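Local structure of telomerase reverse transcriptase (6ZDQ) at residues D295-Y300 against M473-F478; L331-F336 against L498-D503. The protein probably elongates chromosome ends as the reverse transcriptase of telomerase, copying a template within the enzyme's RNA into telomeric DNA repeats. One frame throughout, in Å; residues are numbered along the deposited sequence.

Contact 1. Residues D295-Y300 against M473-F478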
# COMPACT_ATOMS: atom_id res chain seq x y z
N ASP A 295 21.10 -19.49 -0.48
CA ASP A 295 21.66 -20.51 0.40
C ASP A 295 23.09 -20.86 0.02
O ASP A 295 23.91 -21.18 0.90
CB ASP A 295 20.79 -21.76 0.38
CG ASP A 295 19.39 -21.51 0.92
OD1 ASP A 295 19.26 -20.71 1.86
OD2 ASP A 295 18.43 -22.12 0.40
N THR A 296 23.42 -20.80 -1.27
CA THR A 296 24.73 -21.23 -1.74
C THR A 296 25.79 -20.15 -1.55
O THR A 296 26.79 -20.35 -0.85
CB THR A 296 24.65 -21.64 -3.21
OG1 THR A 296 23.70 -22.70 -3.36
CG2 THR A 296 26.00 -22.10 -3.71
N TYR A 297 25.59 -18.98 -2.16
CA TYR A 297 26.59 -17.93 -2.21
C TYR A 297 26.33 -16.88 -1.14
O TYR A 297 25.19 -16.46 -0.93
CB TYR A 297 26.63 -17.26 -3.58
CG TYR A 297 26.91 -18.20 -4.73
CD1 TYR A 297 28.21 -18.62 -4.99
CD2 TYR A 297 25.89 -18.64 -5.55
CE1 TYR A 297 28.48 -19.47 -6.05
CE2 TYR A 297 26.15 -19.50 -6.61
CZ TYR A 297 27.45 -19.91 -6.85
OH TYR A 297 27.71 -20.76 -7.90
N GLU A 298 27.40 -16.46 -0.46
CA GLU A 298 27.31 -15.32 0.44
C GLU A 298 27.06 -14.01 -0.31
O GLU A 298 26.55 -13.06 0.28
CB GLU A 298 28.59 -15.22 1.28
CG GLU A 298 28.50 -14.24 2.45
CD GLU A 298 29.80 -14.15 3.23
OE1 GLU A 298 30.79 -14.77 2.80
OE2 GLU A 298 29.82 -13.47 4.28
N SER A 299 27.42 -13.95 -1.60
CA SER A 299 27.19 -12.74 -2.37
C SER A 299 25.70 -12.53 -2.63
O SER A 299 25.21 -11.39 -2.59
CB SER A 299 27.96 -12.80 -3.69
OG SER A 299 27.52 -13.88 -4.49
N TYR A 300 24.97 -13.60 -2.91
CA TYR A 300 23.52 -13.49 -3.06
C TYR A 300 22.83 -13.21 -1.73
O TYR A 300 21.72 -12.68 -1.73
CB TYR A 300 22.95 -14.77 -3.69
CG TYR A 300 22.91 -14.75 -5.20
CD1 TYR A 300 24.05 -14.99 -5.95
CD2 TYR A 300 21.71 -14.52 -5.87
CE1 TYR A 300 24.00 -14.99 -7.33
CE2 TYR A 300 21.66 -14.51 -7.25
CZ TYR A 300 22.81 -14.75 -7.98
OH TYR A 300 22.75 -14.74 -9.35
N MET A 473 24.03 -9.22 -10.33
CA MET A 473 24.98 -8.15 -10.62
C MET A 473 25.96 -7.96 -9.47
O MET A 473 27.18 -7.85 -9.68
CB MET A 473 24.24 -6.84 -10.90
CG MET A 473 25.16 -5.64 -11.04
SD MET A 473 24.28 -4.08 -11.14
CE MET A 473 23.51 -4.02 -9.52
N VAL A 474 25.45 -7.91 -8.23
CA VAL A 474 26.33 -7.75 -7.08
C VAL A 474 27.27 -8.93 -6.93
O VAL A 474 28.39 -8.79 -6.43
CB VAL A 474 25.48 -7.52 -5.80
CG1 VAL A 474 24.60 -8.73 -5.52
CG2 VAL A 474 26.38 -7.23 -4.61
N HIS A 475 26.84 -10.12 -7.38
CA HIS A 475 27.66 -11.31 -7.25
C HIS A 475 28.95 -11.20 -8.05
O HIS A 475 30.05 -11.41 -7.51
CB HIS A 475 26.86 -12.54 -7.69
CG HIS A 475 27.66 -13.81 -7.71
ND1 HIS A 475 28.47 -14.19 -6.67
CD2 HIS A 475 27.76 -14.78 -8.65
CE1 HIS A 475 29.04 -15.35 -6.96
NE2 HIS A 475 28.63 -15.73 -8.16
N ASP A 476 28.85 -10.86 -9.34
CA ASP A 476 30.02 -10.89 -10.22
C ASP A 476 30.75 -9.55 -10.30
O ASP A 476 31.98 -9.54 -10.45
CB ASP A 476 29.61 -11.34 -11.62
CG ASP A 476 28.34 -10.67 -12.11
OD1 ASP A 476 28.31 -9.43 -12.19
OD2 ASP A 476 27.38 -11.40 -12.42
N CYS A 477 30.04 -8.43 -10.21
CA CYS A 477 30.71 -7.14 -10.32
C CYS A 477 31.49 -6.79 -9.05
O CYS A 477 32.48 -6.06 -9.12
CB CYS A 477 29.71 -6.03 -10.64
SG CYS A 477 29.07 -6.08 -12.33
N PHE A 478 31.06 -7.31 -7.90
CA PHE A 478 31.71 -7.06 -6.63
C PHE A 478 32.44 -8.29 -6.11
O PHE A 478 32.59 -8.46 -4.90
CB PHE A 478 30.70 -6.55 -5.60
CG PHE A 478 30.03 -5.27 -5.98
CD1 PHE A 478 28.89 -5.27 -6.76
CD2 PHE A 478 30.55 -4.05 -5.57
CE1 PHE A 478 28.27 -4.09 -7.12
CE2 PHE A 478 29.94 -2.86 -5.92
CZ PHE A 478 28.80 -2.88 -6.70

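Contact 2. Residues L331-F336 against L498-D503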
# COMPACT_ATOMS: atom_id res chain seq x y z
N LEU A 331 34.44 3.83 10.63
CA LEU A 331 33.86 3.10 9.51
C LEU A 331 33.74 3.99 8.28
O LEU A 331 33.35 5.16 8.39
CB LEU A 331 32.49 2.55 9.90
CG LEU A 331 32.49 1.66 11.14
CD1 LEU A 331 31.07 1.34 11.59
CD2 LEU A 331 33.26 0.38 10.86
N PHE A 332 34.08 3.44 7.12
CA PHE A 332 33.89 4.11 5.84
C PHE A 332 32.56 3.66 5.26
O PHE A 332 32.43 2.51 4.81
CB PHE A 332 35.04 3.81 4.89
CG PHE A 332 36.39 4.25 5.40
CD1 PHE A 332 36.79 5.57 5.30
CD2 PHE A 332 37.26 3.33 5.98
CE1 PHE A 332 38.03 5.97 5.77
CE2 PHE A 332 38.50 3.73 6.45
CZ PHE A 332 38.89 5.05 6.34
N ILE A 333 31.57 4.55 5.24
CA ILE A 333 30.22 4.22 4.80
C ILE A 333 30.02 4.73 3.38
O ILE A 333 30.59 5.75 2.97
CB ILE A 333 29.16 4.79 5.76
CG1 ILE A 333 29.44 4.35 7.20
CG2 ILE A 333 27.77 4.33 5.37
CD1 ILE A 333 30.14 5.38 8.04
N LEU A 334 29.19 4.01 2.61
CA LEU A 334 28.93 4.35 1.22
C LEU A 334 27.46 4.04 0.92
O LEU A 334 27.09 2.87 0.79
CB LEU A 334 29.86 3.60 0.28
CG LEU A 334 31.09 4.39 -0.19
CD1 LEU A 334 31.91 3.57 -1.15
CD2 LEU A 334 30.68 5.70 -0.84
N LYS A 335 26.64 5.08 0.83
CA LYS A 335 25.21 4.95 0.54
C LYS A 335 24.95 5.50 -0.86
O LYS A 335 25.13 6.70 -1.10
CB LYS A 335 24.37 5.67 1.58
CG LYS A 335 22.87 5.45 1.45
CD LYS A 335 22.19 6.57 0.69
CE LYS A 335 20.69 6.32 0.56
NZ LYS A 335 20.00 7.42 -0.16
N PHE A 336 24.54 4.63 -1.78
CA PHE A 336 24.19 5.04 -3.13
C PHE A 336 22.99 4.24 -3.61
O PHE A 336 22.63 3.21 -3.03
CB PHE A 336 25.37 4.87 -4.10
CG PHE A 336 25.86 3.46 -4.24
CD1 PHE A 336 26.71 2.91 -3.29
CD2 PHE A 336 25.50 2.69 -5.34
CE1 PHE A 336 27.17 1.61 -3.42
CE2 PHE A 336 25.96 1.40 -5.48
CZ PHE A 336 26.80 0.86 -4.52
N LEU A 498 24.29 -0.01 0.44
CA LEU A 498 25.01 0.48 1.61
C LEU A 498 26.26 -0.37 1.81
O LEU A 498 26.21 -1.60 1.67
CB LEU A 498 24.13 0.44 2.86
CG LEU A 498 24.71 1.09 4.12
CD1 LEU A 498 24.85 2.59 3.92
CD2 LEU A 498 23.84 0.79 5.33
N LEU A 499 27.36 0.28 2.15
CA LEU A 499 28.62 -0.40 2.43
C LEU A 499 29.25 0.21 3.66
O LEU A 499 29.43 1.43 3.73
CB LEU A 499 29.58 -0.32 1.24
CG LEU A 499 30.94 -1.00 1.40
CD1 LEU A 499 31.34 -1.69 0.11
CD2 LEU A 499 32.01 -0.00 1.81
N VAL A 500 29.58 -0.63 4.64
CA VAL A 500 30.25 -0.20 5.86
C VAL A 500 31.46 -1.10 6.08
O VAL A 500 31.31 -2.33 6.14
CB VAL A 500 29.32 -0.25 7.08
CG1 VAL A 500 30.05 0.20 8.33
CG2 VAL A 500 28.08 0.60 6.85
N THR A 501 32.65 -0.50 6.18
CA THR A 501 33.85 -1.28 6.44
C THR A 501 34.93 -0.37 7.02
O THR A 501 35.01 0.80 6.62
CB THR A 501 34.37 -1.95 5.16
OG1 THR A 501 35.56 -2.69 5.46
CG2 THR A 501 34.66 -0.92 4.07
N PRO A 502 35.74 -0.86 7.96
CA PRO A 502 36.89 -0.07 8.41
C PRO A 502 38.06 -0.10 7.44
O PRO A 502 38.96 0.73 7.56
CB PRO A 502 37.27 -0.73 9.74
CG PRO A 502 36.84 -2.15 9.58
CD PRO A 502 35.60 -2.11 8.72
N ASP A 503 38.07 -1.03 6.49
CA ASP A 503 39.16 -1.13 5.52
C ASP A 503 39.01 -0.03 4.48
O ASP A 503 37.97 0.07 3.81
CB ASP A 503 39.15 -2.51 4.85
CG ASP A 503 40.46 -2.84 4.16
OD1 ASP A 503 41.21 -1.90 3.81
OD2 ASP A 503 40.73 -4.04 3.95

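Contact 1. Residues D295-Y300 against M473-F478
One imidazole, that of H475, is met by a serine hydroxyl and two tyrosine rings that all come from the same short run of chain, which is the unusual feature here. Y297, Y300 and H475 form an aromatic cluster where the chain leaving helix 263-296 meets the last turn of helix 460-477 in the reverse transcriptase domain. Y297 is the first residue to leave the helical conformation, so the chain turns there and brings its side chain and that of S299 round to H475. The imidazole reaches out from its helix with CG anti to the backbone N (chi1 175°). S299 OG and H475 ND1 form a hydrogen bond of 2.4 Å in which either atom could be the donor, consistent with the modelled turn of the ring, ND1 toward the serine. The other nitrogen of the ring, H475 NE2, lies over the centre of the Y297 ring, 4.2 Å above its plane. On the opposite face of the same phenol, T296 CG2 sits 3.8 Å above the plane, so both faces of the Y297 ring are packed, by a methyl on one and the imidazole on the other. The Y297 and H475 rings cross obliquely, their planes at 42°. Y300 comes from another direction and is likewise oblique to the histidine, its CE1 lying 3.8 Å from H475 CB. Its ring reaches between the two helices, touching L290 and L293 of one and S471 and A472 of the other. Thus one histidine is held by a hydroxyl and two tyrosines, all from within the run 297-300. W482, in a loop, touches both S299 and V474, and the methyl V474 CG1 lies 4.0 Å from the carbonyl S299 O.

Contact 2. Residues L331-F336 against L498-D503
The F332 ring turns its edge to the chain leaving the partner strand: T501 O and P502 O both lie at that edge, near the ring plane, with F332 CE2 3.2 Å from P502 O, while the ring of Y507 meets it at about 50°. This phenylalanine opens one of the two central strands of the antiparallel sheet of the reverse transcriptase palm, and F336 at the far end stacks on F497. Between them the strands run antiparallel at 176°. F332 N donates to T501 O over 2.8 Å in a nearly straight bond (163°), from above the carbonyl plane; the return bond, from T501 N to F332 O, is weak. Two pairs along, L334 and L499 exchange two bent bonds: L334 N approaches L499 O in the plane of its carbonyl, L499 N reaches L334 O from above the plane. Side chains on the face of L334 and L499 pack against helix 504-514, where both touch V510; those of L498 and V500 reach helix 307-325. The two methyls of V500 split their contacts on this second face: CG1, anti to the backbone N, touches L331 CD1 at 3.6 Å, and CG2 faces I333 CG1. Farther along, the side chains of I333 and L498 lie side by side, with I333 CG2 and L498 CD1 3.7 Å apart. The strand ends in an ST turn leading into helix 504-514, whose start is capped by D503 OD1 bonding to N505 N. T501 OG1, also hydrogen-bonded to D487 O, closes the turn by accepting from D503 N at 3.2 Å.

How the contacts relate
Along the chain the segments come in the order 295-300, 331-336, 473-478, then 498-503, so the two contacts cross, each starting before the other has closed. Their centres are 18 Å apart, and the nearest atoms come within about 5 Å without touching. Helix 504-514 borders both: V510 touches L334 and L499 of contact 2 and also F478, which follows helix 460-477; F478 also meets F490 on edge strand 489-492. Contact 1 ties the chain after helix 263-296 to a palm helix, whereas contact 2 forms the middle of the palm sheet. Their nearest atoms lie about 32 Å (contact 1) and about 38 Å (contact 2) from the bound RNA, so neither touches it.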